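Local coordinates for rhizavidin (Rhizobium etli, PDB 3EW1), which binds biotin with high affinity as a dimer of the avidin family, at residues K7-S10 against S11-A15. Residues are numbered along the deposited sequence; the frame is centred on the assembly and turned at random. Where two conformers were deposited one is given.
Sequences KDFS and SIASA
The single-turn helix 9-13, which precedes the avidin-type barrel, is closed by one firm backbone bond and a small apolar patch between Phe9 and Ala13. Ala13 N donates to Phe9 O over 2.8 Å, nearly in line with the carbonyl (171° at the oxygen). Ile12 N reaches that same oxygen and Asp8 O weakly, so the turn hangs mainly on the Phe9-Ala13 link. At the start, Asp8 is the N-cap: its short side chain turns toward the first turn of the helix, where OD1 takes a weak bond from Ser10 N at 3.4 Å, and its negative charge would suit the helix N terminus, where the first amides have no carbonyl partner within the helix.

The Phe9 ring lies over Ala13, whose CB makes a CH-pi contact with one face, 3.9 Å from the ring centroid and displaced toward the CE2 rim. Phe9 CG stands anti to the backbone N (chi1 164°), which carries the ring forward along the helix, and a methyl as small as that of Ala13 fits beneath it. Ile12 meets the ring obliquely, its CD1 4.1 Å from Phe9 CD2, while its other branch, CG2, packs 3.6 Å from CD of Lys7, whose amine leads off elsewhere.

All this lies at the surface, away from the biotin site. Beyond Ser14 the chain enters strand 15-21, where Ala15 pairs through its backbone with Val31 of the adjacent antiparallel strand 26-31.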
loop_
_atom_site.group_PDB
_atom_site.type_symbol
_atom_site.label_atom_id
_atom_site.label_comp_id
_atom_site.label_asym_id
_atom_site.label_seq_id
_atom_site.Cartn_x
_atom_site.Cartn_y
_atom_site.Cartn_z
ATOM N N LYS B 7 -11.960 -27.699 2.486
ATOM C CA LYS B 7 -12.889 -27.126 1.513
ATOM C C LYS B 7 -12.196 -27.199 0.149
ATOM O O LYS B 7 -11.078 -27.700 0.046
ATOM C CB LYS B 7 -13.148 -25.645 1.834
ATOM C CG LYS B 7 -13.975 -25.346 3.068
ATOM C CD LYS B 7 -13.896 -23.871 3.340
ATOM C CE LYS B 7 -14.605 -23.446 4.607
ATOM N NZ LYS B 7 -16.054 -23.253 4.374
ATOM N N ASP B 8 -12.855 -26.675 -0.880
ATOM C CA ASP B 8 -12.254 -26.565 -2.210
ATOM C C ASP B 8 -11.048 -25.623 -2.131
ATOM O O ASP B 8 -11.168 -24.534 -1.594
ATOM C CB ASP B 8 -13.309 -26.002 -3.194
ATOM C CG ASP B 8 -12.936 -26.226 -4.671
ATOM O OD1 ASP B 8 -11.735 -26.305 -4.991
ATOM O OD2 ASP B 8 -13.853 -26.335 -5.513
ATOM N N PHE B 9 -9.901 -26.027 -2.671
ATOM C CA PHE B 9 -8.691 -25.189 -2.619
ATOM C C PHE B 9 -8.843 -23.863 -3.381
ATOM O O PHE B 9 -8.472 -22.799 -2.874
ATOM C CB PHE B 9 -7.472 -25.962 -3.142
ATOM C CG PHE B 9 -6.297 -25.086 -3.490
ATOM C CD1 PHE B 9 -5.964 -24.852 -4.824
ATOM C CD2 PHE B 9 -5.528 -24.503 -2.498
ATOM C CE1 PHE B 9 -4.875 -24.042 -5.172
ATOM C CE2 PHE B 9 -4.413 -23.694 -2.835
ATOM C CZ PHE B 9 -4.105 -23.463 -4.165
ATOM N N SER B 10 -9.384 -23.942 -4.593
ATOM C CA SER B 10 -9.479 -22.766 -5.450
ATOM C C SER B 10 -10.305 -21.691 -4.750
ATOM O O SER B 10 -9.929 -20.497 -4.749
ATOM C CB SER B 10 -10.085 -23.122 -6.813
ATOM O OG SER B 10 -9.689 -22.170 -7.799
ATOM N N SER B 11 -11.410 -22.109 -4.137
ATOM C CA SER B 11 -12.325 -21.175 -3.489
ATOM C C SER B 11 -11.736 -20.511 -2.240
ATOM O O SER B 11 -12.140 -19.404 -1.886
ATOM C CB SER B 11 -13.651 -21.863 -3.152
ATOM O OG SER B 11 -14.550 -20.945 -2.551
ATOM N N ILE B 12 -10.788 -21.181 -1.580
ATOM C CA ILE B 12 -10.171 -20.640 -0.354
ATOM C C ILE B 12 -8.768 -20.019 -0.508
ATOM O O ILE B 12 -8.339 -19.242 0.349
ATOM C CB ILE B 12 -10.176 -21.668 0.800
ATOM C CG1 ILE B 12 -9.437 -22.956 0.406
ATOM C CG2 ILE B 12 -11.631 -21.979 1.207
ATOM C CD1 ILE B 12 -7.939 -22.817 0.293
ATOM N N ALA B 13 -8.066 -20.363 -1.587
ATOM C CA ALA B 13 -6.737 -19.835 -1.871
ATOM C C ALA B 13 -6.802 -18.330 -2.149
ATOM O O ALA B 13 -5.796 -17.613 -2.005
ATOM C CB ALA B 13 -6.139 -20.560 -3.082
ATOM N N SER B 14 -7.969 -17.852 -2.576
ATOM C CA SER B 14 -8.113 -16.423 -2.849
ATOM C C SER B 14 -9.393 -15.904 -2.217
ATOM O O SER B 14 -10.219 -16.687 -1.729
ATOM C CB SER B 14 -8.093 -16.168 -4.354
ATOM O OG SER B 14 -9.131 -16.901 -4.971
ATOM N N ALA B 15 -9.557 -14.587 -2.221
ATOM C CA ALA B 15 -10.711 -13.932 -1.623
ATOM C C ALA B 15 -11.162 -12.788 -2.512
ATOM O O ALA B 15 -10.335 -12.070 -3.066
ATOM C CB ALA B 15 -10.352 -13.398 -0.245
#